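Local coordinates for tumor necrosis factor receptor superfamily member 11B (Homo sapiens, PDB 3URF), which acts as a secreted decoy receptor that captures the cytokine RANKL and so neutralises its role in forming bone-resorbing osteoclasts, at residues R123-F129 with C139-T143. Sequence-based numbering, arbitrary orientation.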
# COMPACT_ATOMS: atom_id res chain seq x y z
N ARG B 123 -26.44 -31.25 -6.46
CA ARG B 123 -27.85 -31.49 -6.75
C ARG B 123 -28.25 -32.91 -6.39
O ARG B 123 -27.47 -33.85 -6.58
CB ARG B 123 -28.17 -31.22 -8.21
CG ARG B 123 -28.30 -29.76 -8.52
CD ARG B 123 -29.61 -29.48 -9.23
NE ARG B 123 -29.70 -28.07 -9.60
CZ ARG B 123 -30.59 -27.59 -10.46
NH1 ARG B 123 -31.46 -28.41 -11.04
NH2 ARG B 123 -30.61 -26.29 -10.74
N CYS B 124 -29.46 -33.07 -5.87
CA CYS B 124 -29.99 -34.39 -5.55
C CYS B 124 -30.32 -35.18 -6.82
O CYS B 124 -31.27 -34.85 -7.53
CB CYS B 124 -31.21 -34.28 -4.63
SG CYS B 124 -30.84 -33.82 -2.91
N PRO B 125 -29.52 -36.22 -7.11
CA PRO B 125 -29.72 -37.06 -8.30
C PRO B 125 -31.15 -37.59 -8.44
O PRO B 125 -31.99 -37.41 -7.55
CB PRO B 125 -28.76 -38.23 -8.06
CG PRO B 125 -27.68 -37.66 -7.20
CD PRO B 125 -28.38 -36.67 -6.30
N ASP B 126 -31.44 -38.22 -9.57
CA ASP B 126 -32.74 -38.82 -9.73
C ASP B 126 -32.92 -39.83 -8.60
O ASP B 126 -32.03 -40.64 -8.35
CB ASP B 126 -32.88 -39.49 -11.10
CG ASP B 126 -33.29 -38.51 -12.19
OD1 ASP B 126 -34.50 -38.17 -12.24
OD2 ASP B 126 -32.42 -38.09 -12.98
N GLY B 127 -34.04 -39.73 -7.90
CA GLY B 127 -34.34 -40.65 -6.82
C GLY B 127 -33.87 -40.20 -5.44
O GLY B 127 -33.85 -41.00 -4.51
N PHE B 128 -33.50 -38.93 -5.32
CA PHE B 128 -33.09 -38.36 -4.04
C PHE B 128 -33.78 -37.03 -3.80
O PHE B 128 -34.53 -36.54 -4.64
CB PHE B 128 -31.58 -38.16 -3.98
CG PHE B 128 -30.81 -39.44 -3.91
CD1 PHE B 128 -30.40 -39.94 -2.68
CD2 PHE B 128 -30.49 -40.14 -5.06
CE1 PHE B 128 -29.69 -41.12 -2.61
CE2 PHE B 128 -29.78 -41.33 -4.99
CZ PHE B 128 -29.38 -41.82 -3.76
N PHE B 129 -33.51 -36.43 -2.64
CA PHE B 129 -34.17 -35.19 -2.28
C PHE B 129 -33.61 -34.59 -0.99
O PHE B 129 -32.84 -35.25 -0.27
CB PHE B 129 -35.68 -35.43 -2.13
CG PHE B 129 -36.05 -36.05 -0.82
CD1 PHE B 129 -36.67 -35.30 0.17
CD2 PHE B 129 -35.78 -37.39 -0.57
CE1 PHE B 129 -37.01 -35.87 1.39
CE2 PHE B 129 -36.11 -37.98 0.65
CZ PHE B 129 -36.73 -37.21 1.63
N CYS B 139 -28.21 -35.48 0.89
CA CYS B 139 -29.34 -35.94 0.08
C CYS B 139 -29.79 -37.30 0.57
O CYS B 139 -29.02 -38.27 0.54
CB CYS B 139 -28.96 -36.03 -1.40
SG CYS B 139 -28.98 -34.45 -2.32
N ARG B 140 -31.03 -37.38 1.03
CA ARG B 140 -31.64 -38.65 1.44
C ARG B 140 -32.42 -39.24 0.26
O ARG B 140 -33.02 -38.50 -0.54
CB ARG B 140 -32.54 -38.46 2.67
CG ARG B 140 -31.77 -38.29 3.99
CD ARG B 140 -32.41 -37.25 4.93
NE ARG B 140 -31.53 -36.90 6.04
CZ ARG B 140 -31.70 -35.84 6.83
NH1 ARG B 140 -32.72 -35.02 6.63
NH2 ARG B 140 -30.84 -35.60 7.82
N LYS B 141 -32.41 -40.56 0.11
CA LYS B 141 -33.06 -41.15 -1.05
C LYS B 141 -34.56 -41.35 -0.84
O LYS B 141 -35.02 -41.54 0.28
CB LYS B 141 -32.37 -42.44 -1.47
CG LYS B 141 -33.08 -43.70 -1.08
CD LYS B 141 -32.41 -44.90 -1.74
CE LYS B 141 -32.34 -44.75 -3.25
NZ LYS B 141 -31.72 -45.94 -3.91
N HIS B 142 -35.32 -41.28 -1.93
CA HIS B 142 -36.77 -41.44 -1.84
C HIS B 142 -37.06 -42.67 -1.02
O HIS B 142 -36.53 -43.75 -1.29
CB HIS B 142 -37.40 -41.59 -3.24
CG HIS B 142 -37.34 -40.35 -4.07
ND1 HIS B 142 -37.46 -39.08 -3.53
CD2 HIS B 142 -37.17 -40.18 -5.40
CE1 HIS B 142 -37.36 -38.19 -4.50
NE2 HIS B 142 -37.19 -38.83 -5.64
N THR B 143 -37.88 -42.53 0.01
CA THR B 143 -38.30 -43.70 0.75
C THR B 143 -39.11 -44.63 -0.17
O THR B 143 -40.06 -44.20 -0.83
CB THR B 143 -39.10 -43.31 2.01
OG1 THR B 143 -39.86 -44.44 2.46
CG2 THR B 143 -40.03 -42.17 1.71
O HOH W 1 -36.20 -37.88 -8.40
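With SG anti to the carbonyl carbon in both cysteines, the two sulfurs meet in a disulfide, C124 SG to C139 SG 2.1 Å. H142 has the same kind of first torsion (chi1 -69°), which lays its imidazole over the backbone of G127, one ring face covering G127 C and F128 N. The contact is a worked example of a small disulfide-rich module in which a covalent link and backbone bonds take much of the part that an apolar core plays elsewhere. A type II turn from P125 to F128, closed by F128 N to P125 O, presents G127 O to H142 N in a nearly straight 3.0 Å hydrogen bond, with the donor above the carbonyl plane. Beyond it, F129 and R140 exchange two backbone bonds, F129 N to R140 O at 3.0 Å and R140 N to F129 O at 3.1 Å. The F129 ring lies nearly parallel to the imidazole, planes at 19°, but is slid so far that they barely overlap. In the imidazole plane, one water links H142 NE2 (3.1 Å) to G127 N (2.9 Å). Were H142 reduced to an alanine, the G127 backbone would probably lose its aromatic cover and the bridging water its imidazole partner. The alpha carbons of F128 and K141 face each other 4.1 Å apart as a non-hydrogen-bonded pair. Such a short antiparallel hairpin with a disulfide beside it is characteristic of the cysteine-rich repeats of TNF receptors, here the fourth.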